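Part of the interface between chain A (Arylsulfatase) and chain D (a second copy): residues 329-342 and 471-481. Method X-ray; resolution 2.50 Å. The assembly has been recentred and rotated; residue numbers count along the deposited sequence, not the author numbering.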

ATOM      1  N   ASN A 329     -12.597 -17.342  11.526  1.00 22.21           N
ATOM      2  CA  ASN A 329     -12.138 -17.670  10.178  1.00 30.87           C
ATOM      3  C   ASN A 329     -12.655 -16.590   9.236  1.00 22.76           C
ATOM      4  O   ASN A 329     -13.707 -16.730   8.610  1.00 22.97           O
ATOM      5  CB  ASN A 329     -12.625 -19.052   9.762  1.00 31.55           C
ATOM      6  CG  ASN A 329     -12.051 -19.492   8.430  1.00 23.13           C
ATOM      7  OD1 ASN A 329     -11.464 -18.694   7.702  1.00 32.43           O
ATOM      8  ND2 ASN A 329     -12.222 -20.769   8.106  1.00 24.38           N
ATOM      9  N   GLU A 330     -11.906 -15.492   9.134  1.00 22.75           N
ATOM     10  CA  GLU A 330     -12.316 -14.399   8.262  1.00 23.01           C
ATOM     11  C   GLU A 330     -12.245 -14.773   6.786  1.00 23.45           C
ATOM     12  O   GLU A 330     -12.878 -14.105   5.961  1.00 27.32           O
ATOM     13  CB  GLU A 330     -11.448 -13.168   8.520  1.00 22.96           C
ATOM     14  CG  GLU A 330     -11.481 -12.678   9.957  1.00 22.60           C
ATOM     15  CD  GLU A 330     -10.924 -11.274  10.107  1.00 50.47           C
ATOM     16  OE1 GLU A 330      -9.912 -10.958   9.445  1.00 46.80           O
ATOM     17  OE2 GLU A 330     -11.507 -10.482  10.880  1.00 49.56           O
ATOM     18  N   ASP A 331     -11.501 -15.825   6.435  1.00 31.36           N
ATOM     19  CA  ASP A 331     -11.328 -16.170   5.029  1.00 24.03           C
ATOM     20  C   ASP A 331     -12.629 -16.632   4.387  1.00 24.29           C
ATOM     21  O   ASP A 331     -12.794 -16.501   3.169  1.00 24.75           O
ATOM     22  CB  ASP A 331     -10.267 -17.260   4.875  1.00 24.13           C
ATOM     23  CG  ASP A 331      -8.880 -16.777   5.235  1.00 25.73           C
ATOM     24  OD1 ASP A 331      -8.607 -16.607   6.444  1.00 23.61           O
ATOM     25  OD2 ASP A 331      -8.064 -16.568   4.310  1.00 24.38           O
ATOM     26  N   THR A 332     -13.551 -17.185   5.174  1.00 24.06           N
ATOM     27  CA  THR A 332     -14.821 -17.673   4.655  1.00 24.33           C
ATOM     28  C   THR A 332     -15.952 -16.670   4.857  1.00 24.31           C
ATOM     29  O   THR A 332     -17.125 -17.057   4.847  1.00 24.43           O
ATOM     30  CB  THR A 332     -15.183 -19.014   5.301  1.00 24.21           C
ATOM     31  OG1 THR A 332     -15.212 -18.885   6.728  1.00 23.73           O
ATOM     32  CG2 THR A 332     -14.173 -20.077   4.915  1.00 24.38           C
ATOM     33  N   TRP A 333     -15.621 -15.397   5.034  1.00 24.21           N
ATOM     34  CA  TRP A 333     -16.636 -14.365   5.191  1.00 24.26           C
ATOM     35  C   TRP A 333     -17.639 -14.447   4.040  1.00 24.77           C
ATOM     36  O   TRP A 333     -17.241 -14.675   2.889  1.00 25.15           O
ATOM     37  CB  TRP A 333     -15.967 -12.985   5.231  1.00 24.24           C
ATOM     38  CG  TRP A 333     -16.905 -11.890   5.597  1.00 24.29           C
ATOM     39  CD1 TRP A 333     -17.142 -11.394   6.848  1.00 23.96           C
ATOM     40  CD2 TRP A 333     -17.760 -11.165   4.708  1.00 24.75           C
ATOM     41  NE1 TRP A 333     -18.092 -10.402   6.790  1.00 27.04           N
ATOM     42  CE2 TRP A 333     -18.487 -10.243   5.487  1.00 24.69           C
ATOM     43  CE3 TRP A 333     -17.981 -11.204   3.329  1.00 25.27           C
ATOM     44  CZ2 TRP A 333     -19.414  -9.366   4.932  1.00 25.13           C
ATOM     45  CZ3 TRP A 333     -18.903 -10.334   2.781  1.00 25.70           C
ATOM     46  CH2 TRP A 333     -19.608  -9.428   3.580  1.00 26.65           C
ATOM     47  N   PRO A 334     -18.945 -14.253   4.296  1.00 24.85           N
ATOM     48  CA  PRO A 334     -19.585 -13.840   5.550  1.00 24.53           C
ATOM     49  C   PRO A 334     -19.949 -14.977   6.497  1.00 24.25           C
ATOM     50  O   PRO A 334     -20.699 -14.757   7.445  1.00 30.18           O
ATOM     51  CB  PRO A 334     -20.862 -13.141   5.059  1.00 24.95           C
ATOM     52  CG  PRO A 334     -21.227 -13.915   3.833  1.00 25.40           C
ATOM     53  CD  PRO A 334     -19.924 -14.368   3.198  1.00 25.40           C
ATOM     54  N   ASP A 335     -19.432 -16.175   6.245  1.00 24.23           N
ATOM     55  CA  ASP A 335     -19.617 -17.297   7.164  1.00 23.99           C
ATOM     56  C   ASP A 335     -18.494 -17.297   8.205  1.00 23.53           C
ATOM     57  O   ASP A 335     -17.685 -18.221   8.303  1.00 24.98           O
ATOM     58  CB  ASP A 335     -19.672 -18.608   6.390  1.00 24.29           C
ATOM     59  CG  ASP A 335     -20.364 -19.715   7.165  1.00 37.87           C
ATOM     60  OD1 ASP A 335     -20.739 -19.480   8.334  1.00 29.28           O
ATOM     61  OD2 ASP A 335     -20.537 -20.818   6.604  1.00 24.51           O
ATOM     62  N   SER A 336     -18.460 -16.217   8.989  1.00 23.29           N
ATOM     63  CA  SER A 336     -17.338 -15.924   9.865  1.00 22.93           C
ATOM     64  C   SER A 336     -17.823 -15.330  11.177  1.00 22.68           C
ATOM     65  O   SER A 336     -18.767 -14.536  11.199  1.00 22.83           O
ATOM     66  CB  SER A 336     -16.365 -14.933   9.204  1.00 23.01           C
ATOM     67  OG  SER A 336     -15.969 -15.377   7.923  1.00 41.27           O
ATOM     68  N   GLY A 337     -17.163 -15.715  12.264  1.00 22.36           N
ATOM     69  CA  GLY A 337     -17.366 -15.075  13.541  1.00 22.15           C
ATOM     70  C   GLY A 337     -16.717 -13.701  13.572  1.00 22.13           C
ATOM     71  O   GLY A 337     -16.215 -13.181  12.575  1.00 22.29           O
ATOM     72  N   TYR A 338     -16.725 -13.111  14.764  1.00 21.97           N
ATOM     73  CA  TYR A 338     -16.268 -11.744  14.952  1.00 22.00           C
ATOM     74  C   TYR A 338     -15.285 -11.661  16.107  1.00 23.30           C
ATOM     75  O   TYR A 338     -15.490 -12.277  17.158  1.00 21.58           O
ATOM     76  CB  TYR A 338     -17.446 -10.800  15.226  1.00 22.20           C
ATOM     77  CG  TYR A 338     -17.048  -9.554  15.976  1.00 22.21           C
ATOM     78  CD1 TYR A 338     -16.337  -8.542  15.345  1.00 22.36           C
ATOM     79  CD2 TYR A 338     -17.378  -9.387  17.313  1.00 22.13           C
ATOM     80  CE1 TYR A 338     -15.967  -7.400  16.024  1.00 22.42           C
ATOM     81  CE2 TYR A 338     -17.015  -8.245  18.001  1.00 22.20           C
ATOM     82  CZ  TYR A 338     -16.308  -7.255  17.351  1.00 22.35           C
ATOM     83  OH  TYR A 338     -15.939  -6.117  18.029  1.00 22.47           O
ATOM     84  N   SER A 339     -14.218 -10.887  15.906  1.00 21.75           N
ATOM     85  CA  SER A 339     -13.272 -10.579  16.960  1.00 21.59           C
ATOM     86  C   SER A 339     -12.814  -9.136  16.816  1.00 21.76           C
ATOM     87  O   SER A 339     -12.581  -8.666  15.692  1.00 21.95           O
ATOM     88  CB  SER A 339     -12.049 -11.502  16.928  1.00 21.43           C
ATOM     89  OG  SER A 339     -11.091 -11.079  17.883  1.00 21.33           O
ATOM     90  N   PRO A 340     -12.668  -8.408  17.928  1.00 21.75           N
ATOM     91  CA  PRO A 340     -12.189  -7.023  17.837  1.00 21.96           C
ATOM     92  C   PRO A 340     -10.707  -6.911  17.526  1.00 21.95           C
ATOM     93  O   PRO A 340     -10.258  -5.821  17.144  1.00 22.18           O
ATOM     94  CB  PRO A 340     -12.505  -6.453  19.225  1.00 21.99           C
ATOM     95  CG  PRO A 340     -12.424  -7.639  20.127  1.00 21.71           C
ATOM     96  CD  PRO A 340     -12.933  -8.813  19.325  1.00 21.59           C
ATOM     97  N   TRP A 341      -9.943  -7.990  17.662  1.00 21.73           N
ATOM     98  CA  TRP A 341      -8.499  -7.915  17.530  1.00 21.75           C
ATOM     99  C   TRP A 341      -8.071  -8.064  16.073  1.00 24.73           C
ATOM    100  O   TRP A 341      -8.860  -8.403  15.191  1.00 21.96           O
ATOM    101  CB  TRP A 341      -7.822  -8.992  18.376  1.00 27.81           C
ATOM    102  CG  TRP A 341      -8.427  -9.192  19.727  1.00 21.38           C
ATOM    103  CD1 TRP A 341      -8.749 -10.384  20.306  1.00 21.20           C
ATOM    104  CD2 TRP A 341      -8.787  -8.177  20.671  1.00 21.48           C
ATOM    105  NE1 TRP A 341      -9.282 -10.177  21.553  1.00 21.18           N
ATOM    106  CE2 TRP A 341      -9.318  -8.830  21.802  1.00 21.35           C
ATOM    107  CE3 TRP A 341      -8.713  -6.782  20.672  1.00 21.72           C
ATOM    108  CZ2 TRP A 341      -9.770  -8.137  22.921  1.00 21.46           C
ATOM    109  CZ3 TRP A 341      -9.165  -6.095  21.786  1.00 21.83           C
ATOM    110  CH2 TRP A 341      -9.685  -6.774  22.895  1.00 21.70           C
ATOM    111  N   ARG A 342      -6.783  -7.827  15.838  1.00 28.82           N
ATOM    112  CA  ARG A 342      -6.234  -7.860  14.492  1.00 22.22           C
ATOM    113  C   ARG A 342      -6.130  -9.291  13.977  1.00 22.12           C
ATOM    114  O   ARG A 342      -5.908 -10.238  14.735  1.00 21.90           O
ATOM    115  CB  ARG A 342      -4.857  -7.199  14.481  1.00 22.41           C
ATOM    116  CG  ARG A 342      -4.143  -7.238  13.146  1.00 22.69           C
ATOM    117  CD  ARG A 342      -2.855  -6.439  13.216  1.00 22.93           C
ATOM    118  NE  ARG A 342      -2.183  -6.349  11.924  1.00 23.28           N
ATOM    119  CZ  ARG A 342      -1.138  -5.565  11.678  1.00 23.60           C
ATOM    120  NH1 ARG A 342      -0.642  -4.796  12.639  1.00 23.61           N
ATOM    121  NH2 ARG A 342      -0.592  -5.547  10.472  1.00 23.96           N
TER
ATOM    122  N   ASN D 471     -23.915  -6.117  10.885  1.00 23.11           N
ATOM    123  CA  ASN D 471     -23.981  -7.375  11.620  1.00 23.26           C
ATOM    124  C   ASN D 471     -22.868  -8.321  11.180  1.00 23.58           C
ATOM    125  O   ASN D 471     -22.273  -9.019  12.010  1.00 23.60           O
ATOM    126  CB  ASN D 471     -25.342  -8.045  11.425  1.00 23.56           C
ATOM    127  CG  ASN D 471     -26.464  -7.313  12.128  1.00 23.31           C
ATOM    128  OD1 ASN D 471     -26.290  -6.768  13.219  1.00 22.95           O
ATOM    129  ND2 ASN D 471     -27.634  -7.303  11.503  1.00 23.57           N
ATOM    130  N   MET D 472     -22.572  -8.354   9.878  1.00 23.88           N
ATOM    131  CA  MET D 472     -21.600  -9.288   9.329  1.00 24.30           C
ATOM    132  C   MET D 472     -20.200  -8.702   9.202  1.00 24.19           C
ATOM    133  O   MET D 472     -19.225  -9.461   9.166  1.00 24.48           O
ATOM    134  CB  MET D 472     -22.054  -9.770   7.946  1.00 24.81           C
ATOM    135  CG  MET D 472     -23.392 -10.489   7.933  1.00 25.06           C
ATOM    136  SD  MET D 472     -23.462 -11.861   9.104  1.00 25.22           S
ATOM    137  CE  MET D 472     -24.357 -11.101  10.443  1.00 30.10           C
ATOM    138  N   ASP D 473     -20.076  -7.379   9.123  1.00 23.84           N
ATOM    139  CA  ASP D 473     -18.784  -6.714   8.942  1.00 23.78           C
ATOM    140  C   ASP D 473     -18.762  -5.460   9.807  1.00 23.25           C
ATOM    141  O   ASP D 473     -18.688  -4.334   9.307  1.00 23.14           O
ATOM    142  CB  ASP D 473     -18.557  -6.383   7.467  1.00 24.13           C
ATOM    143  CG  ASP D 473     -17.125  -5.977   7.169  1.00 24.24           C
ATOM    144  OD1 ASP D 473     -16.261  -6.096   8.061  1.00 24.10           O
ATOM    145  OD2 ASP D 473     -16.865  -5.541   6.029  1.00 25.96           O
ATOM    146  N   PRO D 474     -18.846  -5.626  11.129  1.00 22.97           N
ATOM    147  CA  PRO D 474     -18.904  -4.446  12.008  1.00 22.51           C
ATOM    148  C   PRO D 474     -17.631  -3.621  12.000  1.00 22.43           C
ATOM    149  O   PRO D 474     -17.690  -2.425  12.312  1.00 22.14           O
ATOM    150  CB  PRO D 474     -19.176  -5.049  13.394  1.00 22.36           C
ATOM    151  CG  PRO D 474     -18.710  -6.469  13.295  1.00 22.75           C
ATOM    152  CD  PRO D 474     -18.948  -6.893  11.877  1.00 23.12           C
ATOM    153  N   LYS D 475     -16.490  -4.208  11.650  1.00 22.73           N
ATOM    154  CA  LYS D 475     -15.230  -3.482  11.565  1.00 22.75           C
ATOM    155  C   LYS D 475     -14.993  -2.887  10.181  1.00 23.00           C
ATOM    156  O   LYS D 475     -13.884  -2.418   9.905  1.00 23.14           O
ATOM    157  CB  LYS D 475     -14.073  -4.404  11.968  1.00 23.02           C
ATOM    158  CG  LYS D 475     -14.180  -4.890  13.415  1.00 23.83           C
ATOM    159  CD  LYS D 475     -12.997  -5.743  13.890  1.00 23.16           C
ATOM    160  CE  LYS D 475     -12.217  -6.388  12.759  1.00 23.68           C
ATOM    161  NZ  LYS D 475     -11.212  -7.357  13.293  1.00 27.97           N
ATOM    162  N   GLU D 476     -16.009  -2.899   9.315  1.00 23.10           N
ATOM    163  CA  GLU D 476     -15.969  -2.229   8.013  1.00 23.36           C
ATOM    164  C   GLU D 476     -14.661  -2.507   7.276  1.00 23.80           C
ATOM    165  O   GLU D 476     -13.958  -1.597   6.832  1.00 23.90           O
ATOM    166  CB  GLU D 476     -16.197  -0.724   8.185  1.00 23.07           C
ATOM    167  CG  GLU D 476     -17.618  -0.357   8.604  1.00 22.78           C
ATOM    168  CD  GLU D 476     -17.750   1.090   9.056  1.00 22.49           C
ATOM    169  OE1 GLU D 476     -17.050   1.488  10.010  1.00 22.25           O
ATOM    170  OE2 GLU D 476     -18.554   1.835   8.454  1.00 22.57           O
ATOM    171  N   MET D 477     -14.348  -3.793   7.122  1.00 24.12           N
ATOM    172  CA  MET D 477     -13.061  -4.173   6.553  1.00 24.59           C
ATOM    173  C   MET D 477     -13.065  -4.107   5.030  1.00 25.10           C
ATOM    174  O   MET D 477     -12.077  -3.677   4.426  1.00 25.64           O
ATOM    175  CB  MET D 477     -12.677  -5.576   7.027  1.00 37.12           C
ATOM    176  CG  MET D 477     -12.428  -5.667   8.527  1.00 34.78           C
ATOM    177  SD  MET D 477     -12.123  -7.351   9.104  1.00 24.81           S
ATOM    178  CE  MET D 477     -10.589  -7.733   8.258  1.00 34.48           C
ATOM    179  N   ALA D 478     -14.153  -4.524   4.389  1.00 25.23           N
ATOM    180  CA  ALA D 478     -14.218  -4.515   2.931  1.00 27.98           C
ATOM    181  C   ALA D 478     -15.666  -4.372   2.495  1.00 25.72           C
ATOM    182  O   ALA D 478     -16.509  -5.200   2.850  1.00 25.65           O
ATOM    183  CB  ALA D 478     -13.599  -5.789   2.346  1.00 26.39           C
ATOM    184  N   SER D 479     -15.944  -3.330   1.716  1.00 25.81           N
ATOM    185  CA  SER D 479     -17.301  -3.062   1.267  1.00 25.82           C
ATOM    186  C   SER D 479     -17.747  -4.073   0.220  1.00 26.42           C
ATOM    187  O   SER D 479     -16.952  -4.530  -0.607  1.00 26.96           O
ATOM    188  CB  SER D 479     -17.386  -1.646   0.692  1.00 25.86           C
ATOM    189  OG  SER D 479     -18.484  -1.515  -0.194  1.00 29.35           O
ATOM    190  N   THR D 480     -19.038  -4.420   0.259  1.00 26.38           N
ATOM    191  CA  THR D 480     -19.665  -5.228  -0.777  1.00 26.98           C
ATOM    192  C   THR D 480     -20.604  -4.427  -1.671  1.00 27.22           C
ATOM    193  O   THR D 480     -21.078  -4.961  -2.679  1.00 27.81           O
ATOM    194  CB  THR D 480     -20.444  -6.402  -0.159  1.00 26.91           C
ATOM    195  OG1 THR D 480     -21.416  -5.906   0.769  1.00 26.37           O
ATOM    196  CG2 THR D 480     -19.496  -7.357   0.556  1.00 26.86           C
ATOM    197  N   GLY D 481     -20.887  -3.174  -1.326  1.00 26.84           N
ATOM    198  CA  GLY D 481     -21.669  -2.319  -2.204  1.00 27.16           C
ATOM    199  C   GLY D 481     -23.002  -2.926  -2.584  1.00 28.04           C
ATOM    200  O   GLY D 481     -23.766  -3.401  -1.733  1.00 44.56           O
TER
HETATM  201  O   HOH W   1      -9.802  -4.824  14.833  1.00 37.97           O

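Neither stretch pairs with the other as a strand. The chain A stretch is loop or turn apart from a short 3-10 segment at Glu A330 and Asp A331; the chain D stretch has no regular helix or strand. The closest CA atoms are those of Pro A334 and Met D472, 6.2 Å apart. Side chains meet both side chains and main-chain oxygens of the partner. The contact buries 499 Å² over both sides.

Along chain D, Asn D471 makes no contact, and the interface begins at Met D472. Its carbonyl accepts a hydrogen bond from the indole of Trp A333, with NE1 2.8 Å from Met D472 O and an angle of 162° at the hydrogen. The oxygen lies at the ring edge, near the ring plane, where the N-H points. Trp A333 CZ2 also lies 4.0 Å from Met D472 CB, an apolar contact. The CB of Met D472 points toward chain A, but the end of the side chain leads away.

Asp D473 adds its CB, 4.0 Å from Trp A333 CZ2. Its carboxylate also braces its own stretch: Asp D473 OD1 accepts a hydrogen bond from Met D477 N at 3.1 Å, and Asp D473 O accepts one from Glu D476 N at 3.0 Å. The second bond closes a type I beta turn from Asp D473 to Glu D476.

Pro D474 and Lys D475 occupy the middle of this turn. Pro D474 CG meets Tyr A338 CD1 at 3.8 Å, an apolar contact. The aliphatic part of Lys D475 runs past the edge of the same tyrosine ring, with CD 4.0 Å from Tyr A338 CE1.

The Lys D475 ammonium reaches a group of oxygens. Lys D475 NZ donates a hydrogen bond to Ser A339 O at 3.1 Å and lies 3.2 Å from Trp A341 O. A long salt bridge pairs Lys D475 NZ with the negative Glu A330 OE2 at 4.0 Å. Water 1 links the chains as well. It donates to Pro A340 O at 2.6 Å and weakly accepts from Lys D475 NZ at 3.3 Å.

Glu D476 makes no contact. The CA-to-CB bond of Met D477 points toward the chain A stretch, and Met D477 CE comes within 3.5 Å of Glu A330 OE1. Glu A330 thus touches both Lys D475 and Met D477.

Ala D478 and Ser D479 do not touch the other stretch. Thr D480 returns to Trp A333, its CG2 methyl 3.7 Å from CH2 of the indole. The indole is thus contacted by Met D472 and Asp D473 near the start of the stretch and Thr D480 near its end. Gly D481 lies out of reach.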